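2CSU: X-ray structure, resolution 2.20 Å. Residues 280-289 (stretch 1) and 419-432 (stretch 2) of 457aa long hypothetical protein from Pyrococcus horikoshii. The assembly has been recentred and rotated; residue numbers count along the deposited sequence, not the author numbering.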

# COMPACT_ATOMS: atom_id res chain seq x y z
N LEU A 280 -8.74 -7.32 -1.38
CA LEU A 280 -8.62 -6.84 -2.75
C LEU A 280 -7.64 -7.66 -3.58
O LEU A 280 -7.91 -7.96 -4.73
CB LEU A 280 -8.17 -5.39 -2.76
CG LEU A 280 -9.12 -4.36 -2.14
CD1 LEU A 280 -8.39 -3.04 -1.97
CD2 LEU A 280 -10.34 -4.19 -3.03
N SER A 281 -6.50 -8.00 -2.98
CA SER A 281 -5.48 -8.75 -3.69
C SER A 281 -5.98 -10.14 -4.05
O SER A 281 -5.71 -10.64 -5.15
CB SER A 281 -4.21 -8.86 -2.84
OG SER A 281 -3.75 -7.59 -2.40
N MSE A 282 -6.73 -10.74 -3.13
CA MSE A 282 -7.21 -12.11 -3.34
C MSE A 282 -8.35 -12.16 -4.35
O MSE A 282 -8.54 -13.14 -5.07
CB MSE A 282 -7.69 -12.65 -1.99
CG MSE A 282 -6.54 -13.10 -1.09
SE MSE A 282 -7.08 -13.46 0.58
CE MSE A 282 -8.38 -14.64 0.17
N ALA A 283 -9.15 -11.08 -4.37
CA ALA A 283 -10.37 -11.10 -5.17
C ALA A 283 -10.10 -10.84 -6.66
O ALA A 283 -10.72 -11.41 -7.54
CB ALA A 283 -11.31 -10.03 -4.62
N ARG A 284 -9.16 -9.91 -6.92
CA ARG A 284 -8.95 -9.50 -8.30
C ARG A 284 -7.91 -10.39 -9.00
O ARG A 284 -7.40 -10.07 -10.06
CB ARG A 284 -8.47 -8.05 -8.30
CG ARG A 284 -7.04 -7.91 -7.78
CD ARG A 284 -6.37 -6.63 -8.30
NE ARG A 284 -5.37 -6.15 -7.34
CZ ARG A 284 -4.19 -5.72 -7.83
NH1 ARG A 284 -3.97 -5.74 -9.13
NH2 ARG A 284 -3.26 -5.27 -6.99
N ALA A 285 -7.61 -11.52 -8.34
CA ALA A 285 -6.68 -12.47 -8.94
C ALA A 285 -7.41 -13.47 -9.83
O ALA A 285 -6.82 -14.29 -10.52
CB ALA A 285 -5.95 -13.21 -7.82
N PHE A 286 -8.75 -13.42 -9.77
CA PHE A 286 -9.53 -14.36 -10.56
C PHE A 286 -9.76 -13.83 -11.98
O PHE A 286 -10.73 -14.18 -12.65
CB PHE A 286 -10.87 -14.59 -9.86
CG PHE A 286 -10.66 -15.35 -8.59
CD1 PHE A 286 -10.52 -16.73 -8.63
CD2 PHE A 286 -10.61 -14.68 -7.38
CE1 PHE A 286 -10.34 -17.44 -7.45
CE2 PHE A 286 -10.42 -15.40 -6.20
CZ PHE A 286 -10.29 -16.78 -6.23
N SER A 287 -8.85 -12.94 -12.41
CA SER A 287 -8.81 -12.57 -13.82
C SER A 287 -8.01 -13.61 -14.60
O SER A 287 -7.92 -13.59 -15.83
CB SER A 287 -8.16 -11.20 -13.93
OG SER A 287 -6.81 -11.35 -14.40
N GLN A 288 -7.36 -14.51 -13.83
CA GLN A 288 -6.59 -15.58 -14.43
C GLN A 288 -7.26 -16.94 -14.18
O GLN A 288 -8.22 -17.06 -13.44
CB GLN A 288 -5.20 -15.57 -13.80
CG GLN A 288 -4.43 -14.28 -14.08
CD GLN A 288 -3.64 -14.44 -15.35
OE1 GLN A 288 -2.96 -15.43 -15.59
NE2 GLN A 288 -3.73 -13.39 -16.19
N PRO A 289 -6.74 -17.97 -14.87
CA PRO A 289 -7.26 -19.32 -14.73
C PRO A 289 -6.96 -19.89 -13.34
O PRO A 289 -5.95 -19.60 -12.73
CB PRO A 289 -6.60 -20.19 -15.80
CG PRO A 289 -5.96 -19.21 -16.77
CD PRO A 289 -5.64 -17.96 -15.82
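Stretch 2, residues 419-432: AKELLEKNGIPTYE

Stretch 2 comes from far along the same chain; touching residues are at least 136 positions apart. It opens in a helix that begins earlier in the chain, passes through a turn and a loop, and reaches a short strand at 430-431, with Glu 432 in loop after it. Stretch 1 is the end of a helix, 280-283, followed by a type I turn from Ala 283 to Phe 286 and a loop. The two backbones run in opposite directions: Gly 427 lies by Ser 287, Pro 429 by Ala 285 and Tyr 431 by Ser 281. Gly 427 CA is 5.8 Å from Ser 287 CA and Pro 429 CA is 5.8 Å from Ala 285 CA; Tyr 431 CA is 7.8 Å from Ser 281 CA. The contact buries 444 Å², both sides summed.

Ala 419 makes no contact. The Lys 420 CB points sideways, but all four chi angles are t and the end of the side chain comes nearer to stretch 1. Lys 420 NZ stops 4.0 Å from Arg 284 NH2, a close pair of like charges. Glu 421, Leu 422 and Leu 423 are out of reach. Glu 424 supplies the opposite charge: its OE2 forms a salt bridge with Arg 284 NH1 at 2.8 Å. Glu 424 OE2 also accepts a hydrogen bond from Thr 430 N at 2.7 Å, so one carboxylate oxygen ties the helix both to the strand and to the arginine.

A type I turn from Glu 424 to Gly 427 redirects the chain. Lys 425 and Asn 426 stay clear of stretch 1. Gly 427 has a positive phi of 77°, which favours glycine. Its carbonyl faces stretch 1. Gln 288 NE2 donates a hydrogen bond to Gly 427 O at 2.6 Å, and Ser 287 OG lies 2.5 Å from the same oxygen.

Ile 428 points its CB away, but its CA is 3.7 Å from Gln 288 NE2. Pro 429 points toward stretch 1. Pro 429 CG packs 3.4 Å from Arg 284 O and 3.9 Å from Ala 285 CA. Pro 429 CD is 3.5 Å from both Ser 287 OG and Gln 288 CG.

The CA-to-CB bond of Thr 430 points away, and its carbonyl makes the contact. Arg 284 NH1 and NH2 each donate a hydrogen bond to Thr 430 O, both at 3.2 Å. Glu 424 OE2 and Thr 430 O thus lie at the edge of the guanidinium, while the Tyr 431 ring covers one face. This is an off-centre cation-pi contact, with Arg 284 CZ 4.2 Å from the Tyr 431 ring centroid. Beyond the ring, Tyr 431 OH donates to Ser 281 O at 2.7 Å and lies 3.6 Å from Ala 285 CB. Glu 432 makes no contact.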

# COMPACT_ATOMS: atom_id res chain seq x y z
N ALA A 419 4.23 -0.13 -16.59
CA ALA A 419 4.30 -1.59 -16.73
C ALA A 419 3.06 -2.24 -16.12
O ALA A 419 2.51 -3.19 -16.68
CB ALA A 419 5.57 -2.12 -16.06
N LYS A 420 2.61 -1.74 -14.97
CA LYS A 420 1.43 -2.31 -14.33
C LYS A 420 0.19 -2.09 -15.20
O LYS A 420 -0.54 -3.04 -15.50
CB LYS A 420 1.17 -1.67 -12.96
CG LYS A 420 -0.02 -2.29 -12.24
CD LYS A 420 -0.32 -1.67 -10.90
CE LYS A 420 -1.66 -2.17 -10.36
NZ LYS A 420 -1.76 -2.10 -8.87
N GLU A 421 -0.03 -0.84 -15.60
CA GLU A 421 -1.18 -0.51 -16.44
C GLU A 421 -1.25 -1.46 -17.62
O GLU A 421 -2.32 -1.99 -17.94
CB GLU A 421 -1.08 0.95 -16.92
CG GLU A 421 -1.52 1.98 -15.86
CD GLU A 421 -1.28 3.44 -16.25
OE1 GLU A 421 -1.57 4.33 -15.42
OE2 GLU A 421 -0.81 3.70 -17.38
N LEU A 422 -0.11 -1.70 -18.25
CA LEU A 422 -0.03 -2.59 -19.41
C LEU A 422 -0.34 -4.05 -19.05
O LEU A 422 -0.97 -4.76 -19.83
CB LEU A 422 1.35 -2.49 -20.06
CG LEU A 422 1.61 -3.36 -21.29
CD1 LEU A 422 0.62 -3.02 -22.42
CD2 LEU A 422 3.03 -3.14 -21.76
N LEU A 423 0.14 -4.50 -17.90
CA LEU A 423 -0.14 -5.87 -17.47
C LEU A 423 -1.63 -5.99 -17.13
O LEU A 423 -2.32 -6.90 -17.60
CB LEU A 423 0.70 -6.24 -16.24
CG LEU A 423 2.21 -6.30 -16.47
CD1 LEU A 423 2.96 -6.14 -15.16
CD2 LEU A 423 2.56 -7.62 -17.14
N GLU A 424 -2.12 -5.06 -16.31
CA GLU A 424 -3.54 -5.13 -16.00
C GLU A 424 -4.41 -5.07 -17.26
O GLU A 424 -5.50 -5.62 -17.33
CB GLU A 424 -3.88 -3.97 -15.07
CG GLU A 424 -3.07 -4.02 -13.77
CD GLU A 424 -3.77 -4.93 -12.78
OE1 GLU A 424 -4.93 -5.26 -12.99
OE2 GLU A 424 -3.14 -5.30 -11.79
N LYS A 425 -3.91 -4.32 -18.26
CA LYS A 425 -4.67 -4.18 -19.50
C LYS A 425 -4.75 -5.50 -20.27
O LYS A 425 -5.48 -5.65 -21.25
CB LYS A 425 -3.98 -3.12 -20.36
CG LYS A 425 -4.52 -3.09 -21.79
CD LYS A 425 -3.52 -2.48 -22.78
CE LYS A 425 -3.93 -1.09 -23.27
NZ LYS A 425 -3.34 -0.83 -24.58
N ASN A 426 -3.93 -6.47 -19.83
CA ASN A 426 -3.92 -7.77 -20.50
C ASN A 426 -4.42 -8.89 -19.58
O ASN A 426 -4.18 -10.07 -19.79
CB ASN A 426 -2.50 -8.07 -20.96
CG ASN A 426 -2.22 -7.33 -22.25
OD1 ASN A 426 -2.29 -7.89 -23.35
ND2 ASN A 426 -1.86 -6.05 -22.10
N GLY A 427 -5.11 -8.47 -18.50
CA GLY A 427 -5.67 -9.46 -17.57
C GLY A 427 -4.60 -10.05 -16.65
O GLY A 427 -4.82 -11.01 -15.93
N ILE A 428 -3.42 -9.45 -16.48
CA ILE A 428 -2.47 -9.94 -15.48
C ILE A 428 -2.49 -9.11 -14.21
O ILE A 428 -2.01 -7.98 -14.20
CB ILE A 428 -1.03 -9.91 -16.03
CG1 ILE A 428 -0.90 -10.88 -17.21
CG2 ILE A 428 -0.05 -10.23 -14.91
CD1 ILE A 428 0.51 -10.93 -17.80
N PRO A 429 -3.05 -9.67 -13.12
CA PRO A 429 -3.11 -8.94 -11.84
C PRO A 429 -1.68 -8.56 -11.46
O PRO A 429 -0.79 -9.40 -11.47
CB PRO A 429 -3.71 -9.96 -10.87
CG PRO A 429 -4.51 -10.86 -11.76
CD PRO A 429 -3.61 -11.02 -12.97
N THR A 430 -1.46 -7.29 -11.14
CA THR A 430 -0.13 -6.83 -10.78
C THR A 430 -0.08 -6.22 -9.40
O THR A 430 -0.85 -5.30 -9.07
CB THR A 430 0.40 -5.84 -11.83
OG1 THR A 430 0.61 -6.54 -13.06
CG2 THR A 430 1.73 -5.21 -11.37
N TYR A 431 0.83 -6.73 -8.59
CA TYR A 431 0.96 -6.27 -7.22
C TYR A 431 2.25 -5.53 -6.98
O TYR A 431 3.17 -5.60 -7.78
CB TYR A 431 0.83 -7.47 -6.28
CG TYR A 431 -0.46 -8.23 -6.52
CD1 TYR A 431 -0.57 -9.15 -7.58
CD2 TYR A 431 -1.59 -7.99 -5.74
CE1 TYR A 431 -1.78 -9.81 -7.84
CE2 TYR A 431 -2.79 -8.63 -6.00
CZ TYR A 431 -2.88 -9.54 -7.04
OH TYR A 431 -4.08 -10.18 -7.27
N GLU A 432 2.32 -4.82 -5.87
CA GLU A 432 3.50 -4.04 -5.53
C GLU A 432 4.11 -4.55 -4.23
O GLU A 432 5.15 -4.05 -3.80
CB GLU A 432 3.12 -2.54 -5.41
CG GLU A 432 4.24 -1.60 -4.98
CD GLU A 432 4.06 -0.17 -5.50
OE1 GLU A 432 4.67 0.77 -4.92
OE2 GLU A 432 3.33 0.03 -6.50